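N-terminal acetyltransferase B complex subunit MDM20 (Candida albicans, PDB 5K04) serves as the non-catalytic subunit of the NatB N-terminal acetyltransferase complex, where it probably scaffolds the catalytic subunit NAT3. Local coordinates at residues A[350-355]-A[373-378]; A[381-386]-A[392-397]; A[411-416]-A[446-451]; A[709-714]-A[737-742]. All coordinates share one frame; numbering follows the deposited sequence.

Contact 1: residues A[350-355]-A[373-378]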
loop_
_atom_site.group_PDB
_atom_site.type_symbol
_atom_site.label_atom_id
_atom_site.label_comp_id
_atom_site.label_asym_id
_atom_site.label_seq_id
_atom_site.Cartn_x
_atom_site.Cartn_y
_atom_site.Cartn_z
ATOM N N THR A 350 -4.336 26.693 -18.708
ATOM C CA THR A 350 -3.434 25.597 -19.029
ATOM C C THR A 350 -2.251 26.012 -19.892
ATOM O O THR A 350 -1.347 25.195 -20.096
ATOM C CB THR A 350 -4.192 24.483 -19.757
ATOM O OG1 THR A 350 -4.900 25.055 -20.860
ATOM C CG2 THR A 350 -5.154 23.785 -18.801
ATOM N N ASP A 351 -2.230 27.241 -20.405
ATOM C CA ASP A 351 -1.115 27.733 -21.221
ATOM C C ASP A 351 -0.219 28.586 -20.327
ATOM O O ASP A 351 -0.472 29.779 -20.124
ATOM C CB ASP A 351 -1.615 28.515 -22.432
ATOM C CG ASP A 351 -2.219 27.616 -23.497
ATOM O OD1 ASP A 351 -2.089 26.374 -23.388
ATOM O OD2 ASP A 351 -2.831 28.153 -24.441
ATOM N N ASN A 352 0.842 27.969 -19.801
ATOM C CA ASN A 352 1.617 28.564 -18.719
ATOM C C ASN A 352 3.123 28.608 -18.982
ATOM O O ASN A 352 3.893 28.863 -18.050
ATOM C CB ASN A 352 1.331 27.809 -17.414
ATOM C CG ASN A 352 -0.139 27.901 -16.994
ATOM O OD1 ASN A 352 -0.703 28.997 -16.903
ATOM N ND2 ASN A 352 -0.761 26.747 -16.738
ATOM N N TRP A 353 3.566 28.379 -20.222
ATOM C CA TRP A 353 4.989 28.496 -20.529
ATOM C C TRP A 353 5.504 29.908 -20.292
ATOM O O TRP A 353 6.684 30.089 -19.970
ATOM C CB TRP A 353 5.261 28.070 -21.973
ATOM C CG TRP A 353 4.936 26.631 -22.203
ATOM C CD1 TRP A 353 3.984 26.127 -23.049
ATOM C CD2 TRP A 353 5.536 25.500 -21.554
ATOM N NE1 TRP A 353 3.960 24.757 -22.963
ATOM C CE2 TRP A 353 4.901 24.344 -22.059
ATOM C CE3 TRP A 353 6.548 25.352 -20.606
ATOM C CZ2 TRP A 353 5.252 23.052 -21.651
ATOM C CZ3 TRP A 353 6.895 24.063 -20.200
ATOM C CH2 TRP A 353 6.244 22.932 -20.724
ATOM N N ASP A 354 4.640 30.914 -20.433
ATOM C CA ASP A 354 5.076 32.286 -20.194
ATOM C C ASP A 354 5.563 32.457 -18.759
ATOM O O ASP A 354 6.557 33.147 -18.510
ATOM C CB ASP A 354 3.943 33.270 -20.515
ATOM C CG ASP A 354 2.676 33.000 -19.707
ATOM O OD1 ASP A 354 2.335 31.817 -19.474
ATOM O OD2 ASP A 354 2.024 33.976 -19.295
ATOM N N VAL A 355 4.894 31.805 -17.802
ATOM C CA VAL A 355 5.318 31.911 -16.409
ATOM C C VAL A 355 6.563 31.074 -16.177
ATOM O O VAL A 355 7.492 31.499 -15.475
ATOM C CB VAL A 355 4.178 31.491 -15.466
ATOM C CG1 VAL A 355 4.625 31.599 -14.014
ATOM C CG2 VAL A 355 2.951 32.337 -15.707
ATOM N N ASN A 373 6.402 24.258 -11.724
ATOM C CA ASN A 373 6.114 22.990 -12.359
ATOM C C ASN A 373 4.789 22.406 -11.914
ATOM O O ASN A 373 4.417 21.316 -12.372
ATOM C CB ASN A 373 7.291 22.059 -12.120
ATOM C CG ASN A 373 8.496 22.490 -12.929
ATOM O OD1 ASN A 373 8.337 22.945 -14.072
ATOM N ND2 ASN A 373 9.697 22.387 -12.344
ATOM N N GLU A 374 4.083 23.110 -11.020
ATOM C CA GLU A 374 2.664 22.859 -10.835
ATOM C C GLU A 374 1.896 23.312 -12.066
ATOM O O GLU A 374 0.950 22.645 -12.502
ATOM C CB GLU A 374 2.164 23.590 -9.589
ATOM C CG GLU A 374 2.729 23.076 -8.252
ATOM C CD GLU A 374 2.314 21.636 -7.912
ATOM O OE1 GLU A 374 3.168 20.850 -7.440
ATOM O OE2 GLU A 374 1.126 21.291 -8.129
ATOM N N LEU A 375 2.315 24.444 -12.650
ATOM C CA LEU A 375 1.695 24.974 -13.860
ATOM C C LEU A 375 2.126 24.195 -15.099
ATOM O O LEU A 375 1.286 23.841 -15.939
ATOM C CB LEU A 375 2.041 26.458 -14.009
ATOM C CG LEU A 375 1.459 27.286 -12.864
ATOM C CD1 LEU A 375 1.420 28.787 -13.171
ATOM C CD2 LEU A 375 0.061 26.774 -12.557
ATOM N N THR A 376 3.428 23.903 -15.216
ATOM C CA THR A 376 3.927 23.218 -16.407
ATOM C C THR A 376 3.365 21.801 -16.510
ATOM O O THR A 376 3.022 21.344 -17.612
ATOM C CB THR A 376 5.463 23.209 -16.418
ATOM O OG1 THR A 376 5.986 22.477 -15.300
ATOM C CG2 THR A 376 5.984 24.621 -16.360
ATOM N N LEU A 377 3.240 21.098 -15.376
ATOM C CA LEU A 377 2.666 19.754 -15.416
ATOM C C LEU A 377 1.216 19.794 -15.894
ATOM O O LEU A 377 0.817 19.021 -16.772
ATOM C CB LEU A 377 2.779 19.087 -14.044
ATOM C CG LEU A 377 2.235 17.654 -13.936
ATOM C CD1 LEU A 377 2.980 16.699 -14.864
ATOM C CD2 LEU A 377 2.300 17.168 -12.509
ATOM N N ARG A 378 0.427 20.733 -15.366
ATOM C CA ARG A 378 -0.926 20.943 -15.872
ATOM C C ARG A 378 -0.922 21.215 -17.377
ATOM O O ARG A 378 -1.743 20.670 -18.122
ATOM C CB ARG A 378 -1.589 22.103 -15.113
ATOM C CG ARG A 378 -2.147 21.734 -13.736
ATOM C CD ARG A 378 -2.553 22.970 -12.947
ATOM N NE ARG A 378 -3.207 22.647 -11.673
ATOM C CZ ARG A 378 -4.500 22.854 -11.402
ATOM N NH1 ARG A 378 -5.306 23.388 -12.314
ATOM N NH2 ARG A 378 -4.992 22.527 -10.210
#
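Asn352 meets Leu375 through its CB, which lies 3.7 Å from Leu375 CB, the two side chains crossing at about a right angle. With CG of Asn352 beside its own backbone N (chi1 -62°), the amide lies next to the helix 372-383 backbone, and ND2 comes 3.6 Å from Leu375 O without bonding to it. The buried amide is satisfied by other partners: OD1 accepts from Arg344 and ND2 donates to Gln349 O, which fixes its rotation. Although it occupies the N-cap position, its side chain makes no capping bond.

One residue on, Trp353 starts out pointing away from helix 372-383, yet its six-membered ring comes back to it, and CZ3 touches Thr376 CG2 at 4.0 Å in an oblique approach. Chi1 of Thr376 (63°) sets OG1 between the backbone N and the carbonyl carbon, where it donates to Asn373 OD1 at 2.7 Å, while CG2 faces the indole. Val355 CG1 adds a looser apolar contact with Leu375 CD1 at 4.3 Å. Helix 337-346 lines the same core through Val340 and Val341. The contact seats the loop and first turn of helix 353-358 against helix 372-383, within the TPR-clan region of this all-helical subunit.

Contact 2: residues A[381-386]-A[392-397]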
loop_
_atom_site.group_PDB
_atom_site.type_symbol
_atom_site.label_atom_id
_atom_site.label_comp_id
_atom_site.label_asym_id
_atom_site.label_seq_id
_atom_site.Cartn_x
_atom_site.Cartn_y
_atom_site.Cartn_z
ATOM N N VAL A 381 -0.012 17.843 -19.009
ATOM C CA VAL A 381 -1.065 16.835 -18.921
ATOM C C VAL A 381 -2.211 17.173 -19.870
ATOM O O VAL A 381 -2.745 16.294 -20.560
ATOM C CB VAL A 381 -1.547 16.690 -17.466
ATOM C CG1 VAL A 381 -2.717 15.750 -17.408
ATOM C CG2 VAL A 381 -0.417 16.179 -16.593
ATOM N N SER A 382 -2.583 18.455 -19.941
ATOM C CA SER A 382 -3.648 18.888 -20.842
ATOM C C SER A 382 -3.289 18.659 -22.300
ATOM O O SER A 382 -4.181 18.505 -23.141
ATOM C CB SER A 382 -3.961 20.369 -20.622
ATOM O OG SER A 382 -4.436 20.579 -19.314
ATOM N N ASP A 383 -1.995 18.641 -22.621
ATOM C CA ASP A 383 -1.551 18.481 -24.003
ATOM C C ASP A 383 -1.477 17.018 -24.442
ATOM O O ASP A 383 -1.366 16.760 -25.644
ATOM C CB ASP A 383 -0.181 19.144 -24.173
ATOM C CG ASP A 383 0.340 19.083 -25.593
ATOM O OD1 ASP A 383 -0.369 19.563 -26.508
ATOM O OD2 ASP A 383 1.475 18.595 -25.787
ATOM N N LEU A 384 -1.542 16.060 -23.506
ATOM C CA LEU A 384 -1.327 14.652 -23.835
ATOM C C LEU A 384 -2.486 14.121 -24.666
ATOM O O LEU A 384 -3.651 14.254 -24.277
ATOM C CB LEU A 384 -1.175 13.835 -22.562
ATOM C CG LEU A 384 0.108 14.085 -21.762
ATOM C CD1 LEU A 384 0.033 13.367 -20.441
ATOM C CD2 LEU A 384 1.358 13.662 -22.547
ATOM N N ASP A 385 -2.171 13.529 -25.819
ATOM C CA ASP A 385 -3.194 13.023 -26.722
ATOM C C ASP A 385 -2.993 11.568 -27.133
ATOM O O ASP A 385 -3.755 11.079 -27.974
ATOM C CB ASP A 385 -3.294 13.933 -27.964
ATOM C CG ASP A 385 -2.060 13.854 -28.898
ATOM O OD1 ASP A 385 -1.238 12.916 -28.783
ATOM O OD2 ASP A 385 -1.927 14.740 -29.771
ATOM N N SER A 386 -1.992 10.869 -26.569
ATOM C CA SER A 386 -1.635 9.466 -26.781
ATOM C C SER A 386 -0.949 9.216 -28.119
ATOM O O SER A 386 -0.467 8.114 -28.343
ATOM C CB SER A 386 -2.842 8.522 -26.664
ATOM O OG SER A 386 -3.683 8.652 -27.791
ATOM N N ILE A 392 6.522 11.555 -27.048
ATOM C CA ILE A 392 7.957 11.784 -27.099
ATOM C C ILE A 392 8.273 13.252 -26.847
ATOM O O ILE A 392 9.210 13.582 -26.106
ATOM C CB ILE A 392 8.510 11.301 -28.451
ATOM C CG1 ILE A 392 8.474 9.771 -28.527
ATOM C CG2 ILE A 392 9.915 11.836 -28.687
ATOM C CD1 ILE A 392 8.872 9.217 -29.898
ATOM N N LYS A 393 7.502 14.156 -27.457
ATOM C CA LYS A 393 7.703 15.581 -27.211
ATOM C C LYS A 393 7.626 15.882 -25.719
ATOM O O LYS A 393 8.501 16.555 -25.156
ATOM C CB LYS A 393 6.671 16.407 -27.990
ATOM C CG LYS A 393 6.671 17.900 -27.615
ATOM C CD LYS A 393 5.541 18.696 -28.272
ATOM C CE LYS A 393 4.224 18.489 -27.565
ATOM N NZ LYS A 393 3.147 19.306 -28.135
ATOM N N ASN A 394 6.604 15.348 -25.052
ATOM C CA ASN A 394 6.424 15.651 -23.643
ATOM C C ASN A 394 7.404 14.896 -22.750
ATOM O O ASN A 394 7.729 15.385 -21.665
ATOM C CB ASN A 394 4.966 15.401 -23.261
ATOM C CG ASN A 394 4.057 16.553 -23.717
ATOM O OD1 ASN A 394 4.264 17.697 -23.342
ATOM N ND2 ASN A 394 3.087 16.248 -24.563
ATOM N N ILE A 395 7.913 13.738 -23.195
ATOM C CA ILE A 395 9.072 13.133 -22.531
ATOM C C ILE A 395 10.251 14.111 -22.514
ATOM O O ILE A 395 10.944 14.266 -21.498
ATOM C CB ILE A 395 9.460 11.813 -23.223
ATOM C CG1 ILE A 395 8.514 10.682 -22.811
ATOM C CG2 ILE A 395 10.906 11.455 -22.905
ATOM C CD1 ILE A 395 8.731 9.381 -23.575
ATOM N N VAL A 396 10.508 14.769 -23.650
ATOM C CA VAL A 396 11.596 15.742 -23.734
ATOM C C VAL A 396 11.364 16.902 -22.771
ATOM O O VAL A 396 12.300 17.408 -22.141
ATOM C CB VAL A 396 11.737 16.233 -25.185
ATOM C CG1 VAL A 396 12.790 17.301 -25.290
ATOM C CG2 VAL A 396 12.063 15.060 -26.089
ATOM N N LEU A 397 10.109 17.332 -22.630
ATOM C CA LEU A 397 9.823 18.461 -21.752
ATOM C C LEU A 397 9.959 18.066 -20.283
ATOM O O LEU A 397 10.552 18.808 -19.491
ATOM C CB LEU A 397 8.429 19.021 -22.055
ATOM C CG LEU A 397 8.221 19.613 -23.461
ATOM C CD1 LEU A 397 6.742 19.904 -23.787
ATOM C CD2 LEU A 397 9.046 20.882 -23.641
HETATM O O HOH W 1 0.082 19.565 -29.255
#
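Lys393 opens the contact from helix 388-404, its ammonium group forming a salt bridge with Asp383 as NZ lies 3.0 Å from OD2. The lysine chain leaves extended and bends at chi3 (79°), carrying NZ to OD2, the two side chains crossing at about a right angle. It meets OD2 on the syn side, somewhat out of the carboxylate plane. A water accepts a weak bond from NZ and donates to Asp383 OD1 at 2.8 Å, so both carboxylate oxygens are engaged.

Asn394 follows and grips the same oxygen from the anti side: its ND2 donates to Asp383 OD2 at 3.1 Å in a nearly straight bond (172°). The two donors come from opposite faces of the carboxylate plane, and the amide and carboxylate planes stand 72° apart. This double grip would probably favour the ionised aspartate. ND2 also gives a weak bond to Asn390 O, one turn back, and packs against Leu384 CD2 at 3.7 Å.

Further along, Ile395 and Val396 touch Thr731 of helix 729-747, and Leu397 faces Ile380 of helix 372-383. The contact thus bridges the C-terminal end of helix 372-383 to the early turns of helix 388-404, while Leu384 packs on Trp414 of the next helix, 409-419.

Contact 3: residues A[411-416]-A[446-451]; sequences LKLWLM and NYYLTT
Tyr448 holds CG beside its backbone N (chi1 -82°) with the ring turned to chi2 -80°, which lays one face of the ring toward Leu413 and Met416 of helix 409-419. Leu413 CD2 lies over that face. The methyl sits 4.2 Å from the centroid of the Tyr448 ring, a CH-pi contact displaced toward the CZ side, where Leu413 CD2 and Tyr448 CZ are 3.9 Å apart. At the far end of the ring, Tyr448 OH meets the leucine stem, 3.7 Å from Leu413 CB. Backbone is touched as well: Tyr448 CE1 comes within 3.5 Å of Leu413 O.

The ring is held from its other face by the preceding residue, Tyr447, whose CE1 stands 4.0 Å above the Tyr448 plane near the rim. Tyr448 is therefore layered between a leucine methyl and a second aromatic ring. Its segment is a short 3-10 turn in the connection between helices 440-445 and 456-485, and the contact docks this connection onto helix 409-419 within the helical, TPR-clan region of the subunit.

One turn further along, Met416 approaches obliquely. Its CB packs on Tyr448 CD1 at 3.9 Å, and the bend at chi3 brings CE back to CD1 and CG of the same ring; SD makes a Met-aromatic contact, 5.5 Å from the Tyr448 ring centroid. Ile428 and Ile431 pack against Met416 as well, and Leu413 also packs on Leu20 of the NAT3 chain.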
loop_
_atom_site.group_PDB
_atom_site.type_symbol
_atom_site.label_atom_id
_atom_site.label_comp_id
_atom_site.label_asym_id
_atom_site.label_seq_id
_atom_site.Cartn_x
_atom_site.Cartn_y
_atom_site.Cartn_z
ATOM N N LEU A 411 6.690 14.925 -11.624
ATOM C CA LEU A 411 7.249 14.895 -12.970
ATOM C C LEU A 411 7.868 13.539 -13.259
ATOM O O LEU A 411 7.769 13.034 -14.385
ATOM C CB LEU A 411 8.292 16.007 -13.157
ATOM C CG LEU A 411 7.907 17.476 -12.932
ATOM C CD1 LEU A 411 9.136 18.415 -13.109
ATOM C CD2 LEU A 411 6.773 17.907 -13.850
ATOM N N LYS A 412 8.524 12.944 -12.252
ATOM C CA LYS A 412 9.138 11.628 -12.414
ATOM C C LYS A 412 8.089 10.552 -12.670
ATOM O O LYS A 412 8.253 9.710 -13.564
ATOM C CB LYS A 412 9.958 11.285 -11.178
ATOM C CG LYS A 412 11.270 12.046 -11.091
ATOM C CD LYS A 412 12.096 11.587 -9.923
ATOM C CE LYS A 412 13.456 12.293 -9.884
ATOM N NZ LYS A 412 14.282 11.646 -8.807
ATOM N N LEU A 413 6.995 10.573 -11.903
ATOM C CA LEU A 413 5.957 9.562 -12.096
ATOM C C LEU A 413 5.377 9.660 -13.495
ATOM O O LEU A 413 5.168 8.641 -14.163
ATOM C CB LEU A 413 4.852 9.720 -11.051
ATOM C CG LEU A 413 5.264 9.507 -9.594
ATOM C CD1 LEU A 413 4.093 9.757 -8.673
ATOM C CD2 LEU A 413 5.788 8.130 -9.406
ATOM N N TRP A 414 5.130 10.887 -13.962
ATOM C CA TRP A 414 4.557 11.075 -15.288
ATOM C C TRP A 414 5.530 10.618 -16.370
ATOM O O TRP A 414 5.124 9.976 -17.345
ATOM C CB TRP A 414 4.163 12.545 -15.478
ATOM C CG TRP A 414 2.794 12.828 -14.981
ATOM C CD1 TRP A 414 2.455 13.385 -13.774
ATOM C CD2 TRP A 414 1.558 12.520 -15.643
ATOM N NE1 TRP A 414 1.090 13.463 -13.655
ATOM C CE2 TRP A 414 0.514 12.933 -14.785
ATOM C CE3 TRP A 414 1.234 11.931 -16.872
ATOM C CZ2 TRP A 414 -0.845 12.781 -15.120
ATOM C CZ3 TRP A 414 -0.118 11.793 -17.218
ATOM C CH2 TRP A 414 -1.141 12.216 -16.336
ATOM N N LEU A 415 6.822 10.921 -16.194
ATOM C CA LEU A 415 7.834 10.454 -17.136
ATOM C C LEU A 415 7.783 8.934 -17.286
ATOM O O LEU A 415 7.878 8.405 -18.403
ATOM C CB LEU A 415 9.220 10.911 -16.673
ATOM C CG LEU A 415 10.374 10.551 -17.607
ATOM C CD1 LEU A 415 10.070 11.078 -19.024
ATOM C CD2 LEU A 415 11.690 11.107 -17.081
ATOM N N MET A 416 7.611 8.216 -16.170
ATOM C CA MET A 416 7.468 6.763 -16.250
ATOM C C MET A 416 6.188 6.369 -16.984
ATOM O O MET A 416 6.202 5.443 -17.806
ATOM C CB MET A 416 7.525 6.148 -14.848
ATOM C CG MET A 416 8.950 6.006 -14.318
ATOM S SD MET A 416 9.193 4.978 -12.888
ATOM C CE MET A 416 8.299 5.949 -11.766
ATOM N N ASN A 446 4.830 -0.326 -7.582
ATOM C CA ASN A 446 5.226 -1.469 -8.392
ATOM C C ASN A 446 4.807 -1.402 -9.854
ATOM O O ASN A 446 5.588 -1.683 -10.767
ATOM C CB ASN A 446 4.547 -2.669 -7.748
ATOM C CG ASN A 446 5.143 -3.922 -8.103
ATOM O OD1 ASN A 446 5.784 -4.034 -9.136
ATOM N ND2 ASN A 446 4.924 -4.927 -7.262
ATOM N N TYR A 447 3.515 -1.126 -10.039
ATOM C CA TYR A 447 2.878 -1.225 -11.338
ATOM C C TYR A 447 3.494 -0.268 -12.351
ATOM O O TYR A 447 3.317 -0.472 -13.557
ATOM C CB TYR A 447 1.391 -0.956 -11.173
ATOM C CG TYR A 447 1.046 0.514 -10.959
ATOM C CD1 TYR A 447 0.829 1.363 -12.054
ATOM C CD2 TYR A 447 0.912 1.053 -9.675
ATOM C CE1 TYR A 447 0.502 2.732 -11.876
ATOM C CE2 TYR A 447 0.581 2.421 -9.490
ATOM C CZ TYR A 447 0.387 3.250 -10.594
ATOM O OH TYR A 447 0.064 4.574 -10.414
ATOM N N TYR A 448 4.206 0.773 -11.884
ATOM C CA TYR A 448 4.973 1.628 -12.787
ATOM C C TYR A 448 6.040 0.845 -13.544
ATOM O O TYR A 448 6.513 1.314 -14.581
ATOM C CB TYR A 448 5.635 2.790 -12.016
ATOM C CG TYR A 448 4.727 3.973 -11.746
ATOM C CD1 TYR A 448 4.467 4.929 -12.734
ATOM C CD2 TYR A 448 4.126 4.131 -10.509
ATOM C CE1 TYR A 448 3.622 6.015 -12.494
ATOM C CE2 TYR A 448 3.278 5.196 -10.252
ATOM C CZ TYR A 448 3.034 6.148 -11.246
ATOM O OH TYR A 448 2.198 7.194 -10.977
ATOM N N LEU A 449 6.425 -0.331 -13.047
ATOM C CA LEU A 449 7.420 -1.181 -13.686
ATOM C C LEU A 449 6.795 -2.233 -14.601
ATOM O O LEU A 449 7.511 -3.102 -15.114
ATOM C CB LEU A 449 8.275 -1.857 -12.619
ATOM C CG LEU A 449 8.977 -0.923 -11.621
ATOM C CD1 LEU A 449 9.477 -1.712 -10.411
ATOM C CD2 LEU A 449 10.148 -0.180 -12.301
ATOM N N THR A 450 5.481 -2.151 -14.825
ATOM C CA THR A 450 4.745 -3.159 -15.590
ATOM C C THR A 450 5.436 -3.514 -16.910
ATOM O O THR A 450 5.583 -4.695 -17.243
ATOM C CB THR A 450 3.323 -2.642 -15.838
ATOM O OG1 THR A 450 2.634 -2.488 -14.582
ATOM C CG2 THR A 450 2.535 -3.576 -16.765
ATOM N N THR A 451 5.876 -2.505 -17.669
ATOM C CA THR A 451 6.408 -2.696 -19.020
ATOM C C THR A 451 7.918 -2.893 -19.059
ATOM O O THR A 451 8.480 -3.040 -20.150
ATOM C CB THR A 451 6.053 -1.493 -19.909
ATOM O OG1 THR A 451 6.687 -0.314 -19.391
ATOM C CG2 THR A 451 4.540 -1.273 -19.949
#

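Contact 4: residues A[709-714]-A[737-742]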
loop_
_atom_site.group_PDB
_atom_site.type_symbol
_atom_site.label_atom_id
_atom_site.label_comp_id
_atom_site.label_asym_id
_atom_site.label_seq_id
_atom_site.Cartn_x
_atom_site.Cartn_y
_atom_site.Cartn_z
ATOM N N GLN A 709 13.501 -0.978 -37.386
ATOM C CA GLN A 709 13.777 -0.005 -38.446
ATOM C C GLN A 709 12.572 0.886 -38.694
ATOM O O GLN A 709 12.691 2.113 -38.778
ATOM C CB GLN A 709 14.165 -0.717 -39.752
ATOM C CG GLN A 709 15.492 -1.468 -39.741
ATOM C CD GLN A 709 15.431 -2.830 -39.046
ATOM O OE1 GLN A 709 14.363 -3.323 -38.675
ATOM N NE2 GLN A 709 16.593 -3.436 -38.862
ATOM N N ARG A 710 11.398 0.277 -38.812
ATOM C CA ARG A 710 10.188 1.046 -39.063
ATOM C C ARG A 710 9.897 2.019 -37.921
ATOM O O ARG A 710 9.478 3.155 -38.158
ATOM C CB ARG A 710 9.040 0.070 -39.306
ATOM C CG ARG A 710 9.316 -0.771 -40.558
ATOM C CD ARG A 710 8.450 -2.007 -40.689
ATOM N NE ARG A 710 7.034 -1.679 -40.748
ATOM C CZ ARG A 710 6.069 -2.563 -40.524
ATOM N NH1 ARG A 710 6.384 -3.819 -40.235
ATOM N NH2 ARG A 710 4.799 -2.192 -40.584
ATOM N N GLN A 711 10.138 1.601 -36.675
ATOM C CA GLN A 711 9.997 2.520 -35.548
ATOM C C GLN A 711 11.015 3.658 -35.631
ATOM O O GLN A 711 10.679 4.821 -35.369
ATOM C CB GLN A 711 10.140 1.755 -34.229
ATOM C CG GLN A 711 8.855 1.091 -33.750
ATOM C CD GLN A 711 9.073 0.272 -32.485
ATOM O OE1 GLN A 711 8.834 0.737 -31.363
ATOM N NE2 GLN A 711 9.558 -0.947 -32.664
ATOM N N HIS A 712 12.263 3.345 -36.001
ATOM C CA HIS A 712 13.280 4.382 -36.170
ATOM C C HIS A 712 12.912 5.363 -37.281
ATOM O O HIS A 712 13.201 6.562 -37.179
ATOM C CB HIS A 712 14.643 3.738 -36.453
ATOM C CG HIS A 712 15.251 3.082 -35.257
ATOM N ND1 HIS A 712 16.525 2.553 -35.260
ATOM C CD2 HIS A 712 14.758 2.870 -34.014
ATOM C CE1 HIS A 712 16.795 2.058 -34.064
ATOM N NE2 HIS A 712 15.739 2.238 -33.290
ATOM N N GLU A 713 12.291 4.865 -38.361
ATOM C CA GLU A 713 11.893 5.723 -39.476
ATOM C C GLU A 713 10.766 6.670 -39.076
ATOM O O GLU A 713 10.760 7.841 -39.470
ATOM C CB GLU A 713 11.465 4.870 -40.674
ATOM C CG GLU A 713 12.595 4.070 -41.304
ATOM C CD GLU A 713 12.139 3.179 -42.458
ATOM O OE1 GLU A 713 10.917 2.973 -42.622
ATOM O OE2 GLU A 713 13.018 2.675 -43.191
ATOM N N ILE A 714 9.798 6.173 -38.303
ATOM C CA ILE A 714 8.686 7.010 -37.851
ATOM C C ILE A 714 9.205 8.122 -36.954
ATOM O O ILE A 714 8.782 9.279 -37.058
ATOM C CB ILE A 714 7.633 6.143 -37.127
ATOM C CG1 ILE A 714 7.044 5.078 -38.067
ATOM C CG2 ILE A 714 6.535 6.999 -36.514
ATOM C CD1 ILE A 714 6.383 3.914 -37.314
ATOM N N SER A 737 17.702 3.838 -29.467
ATOM C CA SER A 737 18.575 2.778 -28.968
ATOM C C SER A 737 17.831 1.856 -28.007
ATOM O O SER A 737 18.045 0.638 -28.011
ATOM C CB SER A 737 19.805 3.378 -28.280
ATOM O OG SER A 737 20.642 4.043 -29.208
ATOM N N SER A 738 16.961 2.427 -27.168
ATOM C CA SER A 738 16.219 1.624 -26.196
ATOM C C SER A 738 15.217 0.715 -26.888
ATOM O O SER A 738 15.050 -0.446 -26.501
ATOM C CB SER A 738 15.496 2.530 -25.193
ATOM O OG SER A 738 14.633 1.778 -24.360
ATOM N N ILE A 739 14.512 1.239 -27.892
ATOM C CA ILE A 739 13.594 0.408 -28.664
ATOM C C ILE A 739 14.353 -0.750 -29.291
ATOM O O ILE A 739 13.925 -1.906 -29.225
ATOM C CB ILE A 739 12.868 1.253 -29.729
ATOM C CG1 ILE A 739 11.815 2.143 -29.072
ATOM C CG2 ILE A 739 12.248 0.368 -30.802
ATOM C CD1 ILE A 739 11.341 3.257 -29.989
ATOM N N GLU A 740 15.517 -0.453 -29.872
ATOM C CA GLU A 740 16.322 -1.477 -30.530
ATOM C C GLU A 740 16.745 -2.558 -29.544
ATOM O O GLU A 740 16.435 -3.739 -29.726
ATOM C CB GLU A 740 17.549 -0.826 -31.180
ATOM C CG GLU A 740 18.523 -1.834 -31.821
ATOM C CD GLU A 740 19.436 -1.212 -32.875
ATOM O OE1 GLU A 740 19.353 0.006 -33.119
ATOM O OE2 GLU A 740 20.237 -1.951 -33.461
ATOM N N ASP A 741 17.450 -2.158 -28.481
ATOM C CA ASP A 741 17.935 -3.116 -27.494
ATOM C C ASP A 741 16.799 -3.979 -26.938
ATOM O O ASP A 741 16.932 -5.204 -26.834
ATOM C CB ASP A 741 18.654 -2.368 -26.367
ATOM C CG ASP A 741 19.896 -1.628 -26.848
ATOM O OD1 ASP A 741 20.519 -2.072 -27.835
ATOM O OD2 ASP A 741 20.254 -0.604 -26.236
ATOM N N CYS A 742 15.665 -3.364 -26.592
ATOM C CA CYS A 742 14.609 -4.147 -25.953
ATOM C C CYS A 742 13.928 -5.080 -26.962
ATOM O O CYS A 742 13.655 -6.242 -26.651
ATOM C CB CYS A 742 13.608 -3.218 -25.247
ATOM S SG CYS A 742 14.267 -2.258 -23.885
#
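Gln711 lays its amide against the branched side chain of Ile739, joining helices 707-717 and 729-747 in a helix-to-helix contact of the C-terminal all-helical region. Ile739 CG2 lies over one face of the amide, 3.5 Å from both Gln711 OE1 and Gln711 NE2, while Ile739 CD1 reaches OE1 at 3.8 Å. The glutamine chain is extended beyond CG (chi2 176°), long enough to carry the amide across to the facing helix.

Beside this pair, His712 and Glu740 cross at about a right angle. Glu740 OE1 lies near the imidazole plane at the ring edge, with the carboxylate turned 52° from the ring.

No hydrogen bond joins the two segments; the polar ends of Gln711 and His712 are held by the next shell. Gln711 OE1 accepts from Asn423 ND2, and NE2 donates to Leu707 O, one turn back in its own helix; together they fix the rotation of the amide. His712 NE2 bonds to Lys736 O, directing the ring to the turn just before 737-742. Ile715 and Val708 of helix 707-717 extend the packing onto Ile739 and Glu740. At the imidazole edge, the nearest approach to the carboxylate is through carbon, with His712 CE1 3.4 Å from Glu740 OE1.

Overall arrangement
The four contacts follow one another along the chain, each closing before the next opens. Contacts 1 and 2 share helix 372-383, with centres 13 Å apart, and touch where Thr350 packs on Ser382. Contact 3, its centre 15 Å from that of contact 2, uses helix 409-419, the next helix after 388-404, for one of its segments; Trp414 there meets Leu377 and Val381, linking the three contacts side by side within the TPR-clan region. Contact 4, in the C-terminal helices, touches none of them, its nearest atoms about 6 Å from contact 2, though helix 729-747 also borders helix 388-404. The C-terminal region thus packs back on the central helices, consistent with a continuous helical scaffold for NAT3.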